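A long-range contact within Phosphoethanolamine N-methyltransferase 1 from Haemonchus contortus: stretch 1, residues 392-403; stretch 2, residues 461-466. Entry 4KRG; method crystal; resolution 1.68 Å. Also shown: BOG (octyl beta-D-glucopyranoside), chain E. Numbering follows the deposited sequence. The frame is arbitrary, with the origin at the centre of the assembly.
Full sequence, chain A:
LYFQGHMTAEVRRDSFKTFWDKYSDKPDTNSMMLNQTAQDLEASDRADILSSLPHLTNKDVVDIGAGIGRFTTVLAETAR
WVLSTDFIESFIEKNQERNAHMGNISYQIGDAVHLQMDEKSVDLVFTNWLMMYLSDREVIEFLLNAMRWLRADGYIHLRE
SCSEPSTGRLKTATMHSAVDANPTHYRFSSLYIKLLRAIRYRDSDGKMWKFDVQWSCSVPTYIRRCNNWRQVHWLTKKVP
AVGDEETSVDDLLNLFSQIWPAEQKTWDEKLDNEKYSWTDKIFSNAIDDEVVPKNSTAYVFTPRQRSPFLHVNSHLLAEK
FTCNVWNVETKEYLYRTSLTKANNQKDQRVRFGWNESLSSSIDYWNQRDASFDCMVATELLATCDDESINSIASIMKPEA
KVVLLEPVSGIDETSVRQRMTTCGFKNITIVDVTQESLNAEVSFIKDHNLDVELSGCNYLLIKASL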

# COMPACT_ATOMS: atom_id res chain seq x y z
N ILE A 392 -6.08 -9.74 18.26
CA ILE A 392 -4.65 -9.67 17.98
C ILE A 392 -4.00 -11.04 18.18
O ILE A 392 -3.14 -11.46 17.40
CB ILE A 392 -3.97 -8.58 18.84
CG1 ILE A 392 -4.32 -7.19 18.29
CG2 ILE A 392 -2.48 -8.76 18.87
CD1 ILE A 392 -3.98 -6.04 19.24
N ALA A 393 -4.45 -11.76 19.21
CA ALA A 393 -3.90 -13.08 19.52
C ALA A 393 -3.94 -14.06 18.34
O ALA A 393 -3.11 -14.96 18.25
CB ALA A 393 -4.62 -13.68 20.70
N SER A 394 -4.90 -13.88 17.45
CA SER A 394 -5.04 -14.78 16.31
C SER A 394 -3.88 -14.64 15.32
O SER A 394 -3.73 -15.48 14.43
CB SER A 394 -6.38 -14.58 15.60
OG SER A 394 -6.47 -13.29 15.04
N ILE A 395 -3.08 -13.58 15.46
CA ILE A 395 -1.87 -13.43 14.66
C ILE A 395 -0.59 -13.40 15.51
O ILE A 395 0.47 -13.05 15.01
CB ILE A 395 -1.90 -12.19 13.73
CG1 ILE A 395 -1.90 -10.90 14.54
CG2 ILE A 395 -3.09 -12.24 12.79
CD1 ILE A 395 -1.77 -9.65 13.68
N MSE A 396 -0.71 -13.76 16.79
CA MSE A 396 0.45 -13.83 17.70
C MSE A 396 0.81 -15.27 18.06
O MSE A 396 -0.08 -16.11 18.23
CB MSE A 396 0.16 -13.10 19.01
CG MSE A 396 0.10 -11.62 18.93
SE MSE A 396 1.80 -10.79 18.45
CE MSE A 396 1.15 -9.91 16.85
N LYS A 397 2.10 -15.55 18.21
CA LYS A 397 2.51 -16.85 18.73
C LYS A 397 2.03 -16.99 20.17
O LYS A 397 1.70 -15.99 20.81
CB LYS A 397 4.03 -17.02 18.64
CG LYS A 397 4.54 -17.09 17.22
CD LYS A 397 5.82 -17.89 17.09
CE LYS A 397 6.49 -17.63 15.75
NZ LYS A 397 7.90 -18.10 15.74
N PRO A 398 1.94 -18.23 20.67
CA PRO A 398 1.59 -18.38 22.09
C PRO A 398 2.60 -17.63 22.95
O PRO A 398 3.80 -17.71 22.67
CB PRO A 398 1.74 -19.89 22.32
CG PRO A 398 1.45 -20.50 20.99
CD PRO A 398 2.01 -19.53 19.98
N GLU A 399 2.11 -16.90 23.95
CA GLU A 399 2.95 -16.18 24.91
C GLU A 399 3.74 -15.01 24.33
O GLU A 399 4.69 -14.55 24.94
CB GLU A 399 3.91 -17.13 25.64
CG GLU A 399 3.26 -18.38 26.21
CD GLU A 399 4.17 -19.14 27.14
OE1 GLU A 399 5.20 -19.67 26.67
OE2 GLU A 399 3.87 -19.21 28.35
N ALA A 400 3.35 -14.55 23.15
CA ALA A 400 3.97 -13.37 22.57
C ALA A 400 3.86 -12.22 23.57
O ALA A 400 2.83 -12.08 24.23
CB ALA A 400 3.29 -12.99 21.28
N LYS A 401 4.92 -11.43 23.71
CA LYS A 401 4.91 -10.31 24.64
C LYS A 401 4.55 -9.04 23.90
O LYS A 401 4.85 -8.89 22.71
CB LYS A 401 6.28 -10.15 25.29
CG LYS A 401 6.71 -11.34 26.14
CD LYS A 401 8.13 -11.16 26.66
CE LYS A 401 8.67 -12.47 27.19
NZ LYS A 401 7.73 -13.07 28.16
N VAL A 402 3.91 -8.11 24.59
CA VAL A 402 3.54 -6.84 23.98
C VAL A 402 4.06 -5.69 24.84
O VAL A 402 4.30 -5.85 26.03
CB VAL A 402 2.01 -6.71 23.80
CG1 VAL A 402 1.45 -7.92 23.08
CG2 VAL A 402 1.33 -6.53 25.15
N VAL A 403 4.27 -4.55 24.19
CA VAL A 403 4.66 -3.32 24.87
C VAL A 403 3.83 -2.20 24.26
O VAL A 403 3.86 -1.99 23.05
CB VAL A 403 6.17 -3.02 24.71
CG1 VAL A 403 6.54 -1.73 25.43
CG2 VAL A 403 7.02 -4.16 25.24
N LEU A 461 3.29 3.37 30.00
CA LEU A 461 4.05 2.35 29.30
C LEU A 461 3.60 1.03 29.87
O LEU A 461 3.71 0.80 31.08
CB LEU A 461 5.55 2.55 29.52
CG LEU A 461 6.51 1.66 28.74
CD1 LEU A 461 6.31 1.82 27.25
CD2 LEU A 461 7.94 2.00 29.12
N ILE A 462 3.06 0.16 29.02
CA ILE A 462 2.47 -1.09 29.47
C ILE A 462 3.15 -2.30 28.83
O ILE A 462 3.46 -2.28 27.64
CB ILE A 462 0.96 -1.10 29.17
CG1 ILE A 462 0.30 0.15 29.75
CG2 ILE A 462 0.31 -2.37 29.72
CD1 ILE A 462 -1.04 0.48 29.15
N LYS A 463 3.41 -3.32 29.63
CA LYS A 463 3.95 -4.58 29.15
C LYS A 463 3.02 -5.70 29.59
O LYS A 463 2.53 -5.68 30.72
CB LYS A 463 5.35 -4.83 29.71
CG LYS A 463 6.39 -3.78 29.32
CD LYS A 463 7.66 -3.91 30.15
CE LYS A 463 8.27 -5.30 30.07
NZ LYS A 463 8.59 -5.72 28.67
N ALA A 464 2.77 -6.66 28.70
CA ALA A 464 1.96 -7.83 29.03
C ALA A 464 2.25 -8.95 28.05
O ALA A 464 3.17 -8.86 27.23
CB ALA A 464 0.47 -7.49 29.03
N SER A 465 1.49 -10.03 28.14
CA SER A 465 1.60 -11.10 27.17
C SER A 465 0.25 -11.75 27.02
O SER A 465 -0.68 -11.43 27.75
CB SER A 465 2.64 -12.14 27.61
OG SER A 465 2.17 -12.87 28.72
N LEU A 466 0.14 -12.66 26.06
CA LEU A 466 -1.10 -13.38 25.82
C LEU A 466 -1.03 -14.80 26.37
O LEU A 466 -2.05 -15.42 26.68
CB LEU A 466 -1.40 -13.41 24.32
CG LEU A 466 -1.70 -12.04 23.72
CD1 LEU A 466 -1.54 -12.08 22.21
CD2 LEU A 466 -3.11 -11.60 24.08
OXT LEU A 466 0.06 -15.35 26.54
C1 BOG E . 5.84 -15.41 10.96
O1 BOG E . 5.41 -14.61 9.92
C2 BOG E . 5.54 -16.87 10.68
O2 BOG E . 4.13 -17.04 10.63
C3 BOG E . 6.11 -17.74 11.75
O3 BOG E . 5.86 -19.13 11.43
C4 BOG E . 7.57 -17.50 11.93
O4 BOG E . 8.09 -18.29 13.01
C5 BOG E . 7.85 -16.03 12.20
O5 BOG E . 7.30 -15.19 11.13
C6 BOG E . 9.29 -15.78 12.29
O6 BOG E . 9.52 -14.97 13.39
C1' BOG E . 4.98 -13.32 10.37
C2' BOG E . 4.47 -12.54 9.13
C3' BOG E . 5.54 -12.44 8.05
C4' BOG E . 6.03 -11.20 7.65
C5' BOG E . 7.51 -11.09 7.18
C6' BOG E . 7.87 -9.71 6.62
C7' BOG E . 8.45 -8.74 7.68
C8' BOG E . 9.91 -8.50 7.46
O HOH W 1 -0.39 -17.60 24.46
O HOH W 2 6.00 -7.40 27.54

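The chain's last residue does unusual work here: Leu-466, which ends in a free carboxylate, buries more surface against the other stretch than any other residue in the contact. Its backbone closes a strand pairing, its side chain packs against apolar groups of Ala-393 and Met-396, and its terminal carboxylate meets a turn. The example illustrates a general principle, that a C-terminus can pack against a neighbouring stretch through its backbone and side chain together.

The foundation is an antiparallel pairing between strand 400-403 and strand 461-465, whose axes run at 166° and approach to 4.6 Å. Val-402 and Ala-464 form the hydrogen-bonded pair, joined in both directions: Val-402 N donates to Ala-464 O over 2.8 Å, nearly linear at 172°, and Ala-464 N returns a longer bond of 3.2 Å to Val-402 O. On either side of this pair lie the non-hydrogen-bonded pairs, Lys-401 with Ser-465 and Val-403 with Lys-463, where the CA atoms draw in to 4.2 and 4.5 Å respectively, against 5.4 Å between the CA atoms of Val-402 and Ala-464. That alternation is the signature of antiparallel register. Where the strands come close, CA-H groups face carbonyls: Val-403 CA lies 3.2 Å from Ile-462 O, and Lys-463 CA lies 3.4 Å from Val-402 O. These contacts add to the backbone hydrogen bonds.

The pairing extends to the terminus through Leu-466 N, which donates to Ala-400 O over 3.3 Å at 149°, a longer and more bent bond than that from Val-402 N. The same carbonyl oxygen, Ala-400 O, also receives a CA-H contact from Ser-465 CA at 3.3 Å.

In the first stretch, a type II turn from Lys-397 to Ala-400, closed by a bond of 3.2 Å from Ala-400 N to Lys-397 O, turns the chain through a corner at Pro-398 and Glu-399. Glu-399 adopts a positive phi of 67°, as the third position of such a turn requires. Its CB points away from the second stretch, yet its CA comes within 3.4 Å of Leu-466 OXT. Water 1 links the two residues, accepting from Glu-399 N at 2.6 Å and donating a weak bond to Leu-466 OXT at 3.1 Å.

The leucine side chain completes the anchor. With chi1 in m and chi2 in t, it brings CD1 to 3.8 Å from Ala-393 CB and 3.7 Å from CG of the selenomethionine Met-396. The CB of Met-396 points toward the second stretch, but its end leads away, and the closest approach to Leu-466 is at CG.

The two faces of the sheet differ in character. Val-402 and Ala-464 share one, with Val-402 CG2 at 4.1 Å from Ala-464 CB. The other carries Lys-401, Ser-465, Val-403 and Lys-463; here the folded lysine side chain places Lys-463 NZ 4.1 Å from Val-403 CG2. Water 2 donates to Val-402 O at 2.8 Å and accepts from Lys-463 NZ at 3.3 Å, tying that side chain back to the opposing backbone.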